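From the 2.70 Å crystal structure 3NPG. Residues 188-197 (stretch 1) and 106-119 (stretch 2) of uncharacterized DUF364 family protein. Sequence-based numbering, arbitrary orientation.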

ATOM      1  N   LYS A 188     -10.891  24.637 -13.882  1.00 26.96           N
ATOM      2  CA  LYS A 188     -11.770  25.782 -14.163  1.00 27.02           C
ATOM      3  C   LYS A 188     -11.011  27.039 -14.606  1.00 33.67           C
ATOM      4  O   LYS A 188     -11.458  27.732 -15.523  1.00 35.02           O
ATOM      5  CB  LYS A 188     -12.649  26.114 -12.926  1.00 27.81           C
ATOM      6  CG  LYS A 188     -13.355  24.912 -12.298  1.00 22.89           C
ATOM      7  CD  LYS A 188     -14.527  24.417 -13.133  1.00 26.88           C
ATOM      8  CE  LYS A 188     -15.296  23.335 -12.417  1.00 28.24           C
ATOM      9  NZ  LYS A 188     -16.286  22.683 -13.309  1.00 37.94           N
ATOM     10  N   LYS A 189      -9.895  27.357 -13.924  1.00 30.18           N
ATOM     11  CA  LYS A 189      -9.157  28.612 -14.111  1.00 30.41           C
ATOM     12  C   LYS A 189      -7.767  28.389 -14.796  1.00 33.07           C
ATOM     13  O   LYS A 189      -7.060  29.361 -15.107  1.00 31.84           O
ATOM     14  CB  LYS A 189      -8.993  29.297 -12.736  1.00 33.51           C
ATOM     15  CG  LYS A 189      -8.454  30.704 -12.776  1.00 55.84           C
ATOM     16  CD  LYS A 189      -8.527  31.363 -11.409  1.00 67.21           C
ATOM     17  CE  LYS A 189      -7.177  31.442 -10.740  1.00 75.55           C
ATOM     18  NZ  LYS A 189      -7.248  32.167  -9.448  1.00 84.95           N
ATOM     19  N   ALA A 190      -7.398  27.116 -15.044  1.00 29.11           N
ATOM     20  CA  ALA A 190      -6.102  26.791 -15.640  1.00 27.86           C
ATOM     21  C   ALA A 190      -6.029  27.201 -17.094  1.00 32.81           C
ATOM     22  O   ALA A 190      -6.947  26.919 -17.871  1.00 32.69           O
ATOM     23  CB  ALA A 190      -5.806  25.313 -15.492  1.00 27.49           C
ATOM     24  N   LYS A 191      -4.956  27.914 -17.457  1.00 30.14           N
ATOM     25  CA  LYS A 191      -4.723  28.371 -18.835  1.00 30.57           C
ATOM     26  C   LYS A 191      -3.645  27.517 -19.522  1.00 33.90           C
ATOM     27  O   LYS A 191      -3.482  27.576 -20.747  1.00 33.82           O
ATOM     28  CB  LYS A 191      -4.343  29.879 -18.866  1.00 34.24           C
ATOM     29  CG  LYS A 191      -3.447  30.333 -17.707  1.00 51.31           C
ATOM     30  CD  LYS A 191      -3.304  31.848 -17.673  1.00 62.35           C
ATOM     31  CE  LYS A 191      -2.428  32.296 -16.542  1.00 70.81           C
ATOM     32  NZ  LYS A 191      -2.279  33.772 -16.518  1.00 78.74           N
ATOM     33  N   LEU A 192      -2.953  26.679 -18.732  1.00 29.68           N
ATOM     34  CA  LEU A 192      -1.872  25.831 -19.208  1.00 28.64           C
ATOM     35  C   LEU A 192      -1.998  24.423 -18.593  1.00 31.49           C
ATOM     36  O   LEU A 192      -1.851  24.270 -17.383  1.00 31.56           O
ATOM     37  CB  LEU A 192      -0.519  26.475 -18.824  1.00 28.82           C
ATOM     38  CG  LEU A 192       0.751  25.758 -19.290  1.00 33.58           C
ATOM     39  CD1 LEU A 192       0.899  25.823 -20.801  1.00 34.02           C
ATOM     40  CD2 LEU A 192       1.955  26.365 -18.655  1.00 37.04           C
ATOM     41  N   ILE A 193      -2.345  23.408 -19.423  1.00 26.72           N
ATOM     42  CA  ILE A 193      -2.478  22.014 -18.975  1.00 25.45           C
ATOM     43  C   ILE A 193      -1.530  21.124 -19.770  1.00 29.66           C
ATOM     44  O   ILE A 193      -1.719  20.936 -20.976  1.00 29.24           O
ATOM     45  CB  ILE A 193      -3.959  21.518 -19.044  1.00 28.02           C
ATOM     46  CG1 ILE A 193      -4.888  22.434 -18.203  1.00 28.96           C
ATOM     47  CG2 ILE A 193      -4.067  20.046 -18.599  1.00 26.59           C
ATOM     48  CD1 ILE A 193      -6.318  22.208 -18.402  1.00 35.09           C
ATOM     49  N   VAL A 194      -0.478  20.617 -19.104  1.00 26.85           N
ATOM     50  CA  VAL A 194       0.547  19.791 -19.748  1.00 26.47           C
ATOM     51  C   VAL A 194       0.434  18.331 -19.301  1.00 30.92           C
ATOM     52  O   VAL A 194       0.503  18.043 -18.103  1.00 30.65           O
ATOM     53  CB  VAL A 194       1.977  20.351 -19.488  1.00 30.12           C
ATOM     54  CG1 VAL A 194       3.015  19.606 -20.314  1.00 29.30           C
ATOM     55  CG2 VAL A 194       2.040  21.847 -19.766  1.00 30.70           C
ATOM     56  N   ILE A 195       0.275  17.411 -20.262  1.00 27.81           N
ATOM     57  CA  ILE A 195       0.254  15.970 -19.983  1.00 27.41           C
ATOM     58  C   ILE A 195       1.649  15.412 -20.294  1.00 30.43           C
ATOM     59  O   ILE A 195       2.042  15.351 -21.461  1.00 29.13           O
ATOM     60  CB  ILE A 195      -0.881  15.251 -20.788  1.00 30.88           C
ATOM     61  CG1 ILE A 195      -2.264  15.957 -20.597  1.00 31.73           C
ATOM     62  CG2 ILE A 195      -0.957  13.763 -20.449  1.00 31.74           C
ATOM     63  CD1 ILE A 195      -2.743  16.133 -19.106  1.00 39.96           C
ATOM     64  N   THR A 196       2.447  15.152 -19.243  1.00 27.98           N
ATOM     65  CA  THR A 196       3.854  14.787 -19.401  1.00 28.04           C
ATOM     66  C   THR A 196       4.155  13.321 -19.105  1.00 31.30           C
ATOM     67  O   THR A 196       3.622  12.754 -18.149  1.00 31.14           O
ATOM     68  CB  THR A 196       4.758  15.749 -18.602  1.00 37.99           C
ATOM     69  OG1 THR A 196       6.125  15.471 -18.911  1.00 41.42           O
ATOM     70  CG2 THR A 196       4.533  15.654 -17.095  1.00 35.69           C
ATOM     71  N   GLY A 197       5.068  12.747 -19.888  1.00 27.02           N
ATOM     72  CA  GLY A 197       5.519  11.374 -19.706  1.00 26.36           C
ATOM     73  C   GLY A 197       5.438  10.525 -20.958  1.00 29.30           C
ATOM     74  O   GLY A 197       4.697  10.850 -21.892  1.00 29.44           O
TER
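Stretch 2, residues 106-119: DVTELIQQDEIKRI

Stretch 2 begins as a helix, Val107 onward, that runs nearly antiparallel to strand 192-196: the two N-to-C directions differ by 172°, and the axes approach to 10.6 Å. Strand alternation sets the rule on one side. Leu192, Val194 and Thr196 point their CB atoms toward stretch 2, while Ile193 and Ile195 point away. The helix answers with Val107, Leu110 and Ile111, and the reversed direction pairs Thr196 with Val107 at one end and Leu192 with Ile111 at the other.

All three inward strand residues hold chi1 near t. In Val194 this sets both methyls against the helix: CG1 lies 3.8 Å from Val107 CG1, and CG2 lies 3.6 Å from Leu110 CD2 and 4.3 Å from Ile111 CD1. Thr196 brings its hydroxyl OG1 within 3.3 Å of Val107 CG2, a packing contact without a polar partner in the helix. Leu192, t then p, is the residue most covered by stretch 2. Its CD2 meets Ile111 CD1 at 3.5 Å, and its CD1 lies 3.7 Å from Asp114 OD2.

Ile111 and Ile116 share a solution: both leave the backbone sideways, and with chi1 and chi2 both m each brings its CD1 methyl nearer the strand. Ile116 CD1 thereby reaches 4.2 Å from Leu192 CB and 3.8 Å from Lys191 CE. Lys191 starts from p and then extends through three t torsions, a straight arm that delivers NZ to the carbonyl Glu115 O in a 3.1 Å hydrogen bond. At the edge of the Arg118 guanidinium, Lys189 NZ stands 3.8 Å from NH2, a close approach of like charges.

The helix start is secured locally. Asp106, at the N-cap, accepts a 2.7 Å hydrogen bond at OD2 from Thr108 OG1, whose chi1 is p, and its own N donates to Glu109 OE2 at 3.0 Å.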

ATOM      1  N   ASP A 106      12.274  21.125 -21.875  1.00 43.90           N
ATOM      2  CA  ASP A 106      11.741  20.431 -20.711  1.00 43.47           C
ATOM      3  C   ASP A 106      10.404  21.082 -20.305  1.00 46.04           C
ATOM      4  O   ASP A 106      10.132  22.219 -20.696  1.00 45.21           O
ATOM      5  CB  ASP A 106      12.757  20.494 -19.544  1.00 46.30           C
ATOM      6  CG  ASP A 106      12.407  19.611 -18.358  1.00 60.98           C
ATOM      7  OD1 ASP A 106      12.148  18.404 -18.572  1.00 61.76           O
ATOM      8  OD2 ASP A 106      12.443  20.114 -17.210  1.00 67.46           O
ATOM      9  N   VAL A 107       9.573  20.361 -19.530  1.00 42.37           N
ATOM     10  CA  VAL A 107       8.275  20.873 -19.051  1.00 42.52           C
ATOM     11  C   VAL A 107       8.459  22.145 -18.192  1.00 46.57           C
ATOM     12  O   VAL A 107       7.630  23.055 -18.251  1.00 46.16           O
ATOM     13  CB  VAL A 107       7.489  19.786 -18.273  1.00 46.47           C
ATOM     14  CG1 VAL A 107       6.020  20.183 -18.107  1.00 46.25           C
ATOM     15  CG2 VAL A 107       7.610  18.430 -18.956  1.00 46.09           C
ATOM     16  N   THR A 108       9.552  22.201 -17.412  1.00 43.15           N
ATOM     17  CA  THR A 108       9.862  23.349 -16.555  1.00 43.58           C
ATOM     18  C   THR A 108      10.113  24.626 -17.387  1.00 48.40           C
ATOM     19  O   THR A 108       9.674  25.708 -16.993  1.00 49.24           O
ATOM     20  CB  THR A 108      11.041  23.018 -15.638  1.00 50.31           C
ATOM     21  OG1 THR A 108      12.178  22.687 -16.442  1.00 51.30           O
ATOM     22  CG2 THR A 108      10.729  21.872 -14.679  1.00 45.60           C
ATOM     23  N   GLU A 109      10.788  24.479 -18.565  1.00 44.45           N
ATOM     24  CA  GLU A 109      11.060  25.590 -19.501  1.00 44.84           C
ATOM     25  C   GLU A 109       9.759  26.126 -20.072  1.00 48.36           C
ATOM     26  O   GLU A 109       9.605  27.342 -20.233  1.00 49.36           O
ATOM     27  CB  GLU A 109      11.961  25.121 -20.665  1.00 46.34           C
ATOM     28  CG  GLU A 109      13.345  24.661 -20.247  1.00 58.78           C
ATOM     29  CD  GLU A 109      14.189  24.144 -21.399  1.00 77.40           C
ATOM     30  OE1 GLU A 109      14.426  24.915 -22.358  1.00 68.29           O
ATOM     31  OE2 GLU A 109      14.618  22.969 -21.339  1.00 66.23           O
ATOM     32  N   LEU A 110       8.834  25.208 -20.429  1.00 42.85           N
ATOM     33  CA  LEU A 110       7.534  25.540 -21.005  1.00 42.04           C
ATOM     34  C   LEU A 110       6.706  26.423 -20.052  1.00 46.10           C
ATOM     35  O   LEU A 110       6.073  27.384 -20.500  1.00 45.66           O
ATOM     36  CB  LEU A 110       6.770  24.241 -21.346  1.00 41.08           C
ATOM     37  CG  LEU A 110       5.441  24.412 -22.085  1.00 45.40           C
ATOM     38  CD1 LEU A 110       5.666  24.717 -23.563  1.00 45.90           C
ATOM     39  CD2 LEU A 110       4.593  23.194 -21.938  1.00 46.09           C
ATOM     40  N   ILE A 111       6.733  26.103 -18.734  1.00 42.95           N
ATOM     41  CA  ILE A 111       6.009  26.865 -17.703  1.00 43.45           C
ATOM     42  C   ILE A 111       6.576  28.281 -17.574  1.00 49.14           C
ATOM     43  O   ILE A 111       5.817  29.235 -17.400  1.00 49.52           O
ATOM     44  CB  ILE A 111       6.042  26.121 -16.331  1.00 46.19           C
ATOM     45  CG1 ILE A 111       5.643  24.620 -16.463  1.00 45.68           C
ATOM     46  CG2 ILE A 111       5.201  26.849 -15.278  1.00 47.53           C
ATOM     47  CD1 ILE A 111       4.221  24.338 -17.021  1.00 51.08           C
ATOM     48  N   GLN A 112       7.912  28.412 -17.652  1.00 46.63           N
ATOM     49  CA  GLN A 112       8.590  29.705 -17.528  1.00 48.05           C
ATOM     50  C   GLN A 112       8.230  30.665 -18.678  1.00 52.97           C
ATOM     51  O   GLN A 112       8.287  31.881 -18.498  1.00 53.73           O
ATOM     52  CB  GLN A 112      10.114  29.511 -17.434  1.00 49.90           C
ATOM     53  CG  GLN A 112      10.566  28.860 -16.121  1.00 70.86           C
ATOM     54  CD  GLN A 112      12.035  28.496 -16.141  1.00 97.01           C
ATOM     55  OE1 GLN A 112      12.501  27.708 -16.980  1.00 92.44           O
ATOM     56  NE2 GLN A 112      12.781  29.000 -15.169  1.00 92.29           N
ATOM     57  N   GLN A 113       7.810  30.113 -19.841  1.00 49.03           N
ATOM     58  CA  GLN A 113       7.414  30.911 -21.014  1.00 49.34           C
ATOM     59  C   GLN A 113       6.076  31.647 -20.784  1.00 53.35           C
ATOM     60  O   GLN A 113       5.723  32.540 -21.567  1.00 54.05           O
ATOM     61  CB  GLN A 113       7.319  30.020 -22.273  1.00 50.28           C
ATOM     62  CG  GLN A 113       8.664  29.451 -22.744  1.00 60.61           C
ATOM     63  CD  GLN A 113       8.504  28.443 -23.871  1.00 74.64           C
ATOM     64  OE1 GLN A 113       7.420  28.276 -24.454  1.00 68.60           O
ATOM     65  NE2 GLN A 113       9.581  27.749 -24.198  1.00 65.75           N
ATOM     66  N   ASP A 114       5.328  31.266 -19.721  1.00 48.71           N
ATOM     67  CA  ASP A 114       4.027  31.873 -19.413  1.00 48.59           C
ATOM     68  C   ASP A 114       4.001  32.536 -18.022  1.00 50.94           C
ATOM     69  O   ASP A 114       4.946  32.378 -17.238  1.00 49.96           O
ATOM     70  CB  ASP A 114       2.897  30.830 -19.543  1.00 50.02           C
ATOM     71  CG  ASP A 114       2.726  30.296 -20.954  1.00 63.52           C
ATOM     72  OD1 ASP A 114       2.732  31.116 -21.906  1.00 65.97           O
ATOM     73  OD2 ASP A 114       2.558  29.062 -21.107  1.00 67.89           O
ATOM     74  N   GLU A 115       2.919  33.299 -17.729  1.00 46.96           N
ATOM     75  CA  GLU A 115       2.751  33.988 -16.447  1.00 46.64           C
ATOM     76  C   GLU A 115       1.826  33.176 -15.521  1.00 48.61           C
ATOM     77  O   GLU A 115       0.609  33.402 -15.502  1.00 48.80           O
ATOM     78  CB  GLU A 115       2.195  35.410 -16.672  1.00 49.19           C
ATOM     79  CG  GLU A 115       2.386  36.342 -15.483  1.00 62.17           C
ATOM     80  CD  GLU A 115       3.816  36.796 -15.234  1.00 86.53           C
ATOM     81  OE1 GLU A 115       4.600  36.870 -16.210  1.00 83.06           O
ATOM     82  OE2 GLU A 115       4.131  37.142 -14.073  1.00 81.69           O
ATOM     83  N   ILE A 116       2.407  32.209 -14.774  1.00 42.45           N
ATOM     84  CA  ILE A 116       1.646  31.336 -13.864  1.00 40.53           C
ATOM     85  C   ILE A 116       1.965  31.688 -12.398  1.00 41.69           C
ATOM     86  O   ILE A 116       3.085  32.089 -12.100  1.00 41.70           O
ATOM     87  CB  ILE A 116       1.937  29.823 -14.176  1.00 42.52           C
ATOM     88  CG1 ILE A 116       1.867  29.517 -15.708  1.00 42.59           C
ATOM     89  CG2 ILE A 116       1.026  28.887 -13.367  1.00 42.57           C
ATOM     90  CD1 ILE A 116       0.485  29.801 -16.391  1.00 52.10           C
ATOM     91  N   LYS A 117       0.961  31.572 -11.497  1.00 35.96           N
ATOM     92  CA  LYS A 117       1.148  31.847 -10.061  1.00 35.06           C
ATOM     93  C   LYS A 117       1.099  30.546  -9.250  1.00 36.59           C
ATOM     94  O   LYS A 117       2.005  30.276  -8.452  1.00 36.03           O
ATOM     95  CB  LYS A 117       0.082  32.845  -9.549  1.00 37.62           C
ATOM     96  CG  LYS A 117       0.198  33.154  -8.052  1.00 39.98           C
ATOM     97  CD  LYS A 117      -0.863  34.146  -7.584  1.00 40.95           C
ATOM     98  CE  LYS A 117      -0.779  34.420  -6.095  1.00 35.47           C
ATOM     99  NZ  LYS A 117       0.453  35.167  -5.735  1.00 33.13           N
ATOM    100  N   ARG A 118       0.025  29.755  -9.435  1.00 31.10           N
ATOM    101  CA  ARG A 118      -0.156  28.492  -8.734  1.00 29.19           C
ATOM    102  C   ARG A 118      -0.166  27.335  -9.696  1.00 31.37           C
ATOM    103  O   ARG A 118      -0.856  27.379 -10.714  1.00 31.36           O
ATOM    104  CB  ARG A 118      -1.435  28.509  -7.895  1.00 27.47           C
ATOM    105  CG  ARG A 118      -1.297  29.308  -6.615  1.00 34.56           C
ATOM    106  CD  ARG A 118      -2.556  29.273  -5.791  1.00 43.24           C
ATOM    107  NE  ARG A 118      -3.598  30.117  -6.365  1.00 51.03           N
ATOM    108  CZ  ARG A 118      -3.787  31.386  -6.031  1.00 60.23           C
ATOM    109  NH1 ARG A 118      -3.023  31.959  -5.108  1.00 40.73           N
ATOM    110  NH2 ARG A 118      -4.755  32.087  -6.599  1.00 49.19           N
ATOM    111  N   ILE A 119       0.612  26.304  -9.393  1.00 26.78           N
ATOM    112  CA  ILE A 119       0.728  25.119 -10.234  1.00 26.13           C
ATOM    113  C   ILE A 119       0.271  23.869  -9.481  1.00 29.29           C
ATOM    114  O   ILE A 119       0.664  23.664  -8.332  1.00 29.68           O
ATOM    115  CB  ILE A 119       2.200  24.956 -10.771  1.00 29.40           C
ATOM    116  CG1 ILE A 119       2.659  26.206 -11.556  1.00 30.74           C
ATOM    117  CG2 ILE A 119       2.341  23.695 -11.624  1.00 29.18           C
ATOM    118  CD1 ILE A 119       4.100  26.207 -11.929  1.00 35.80           C
TER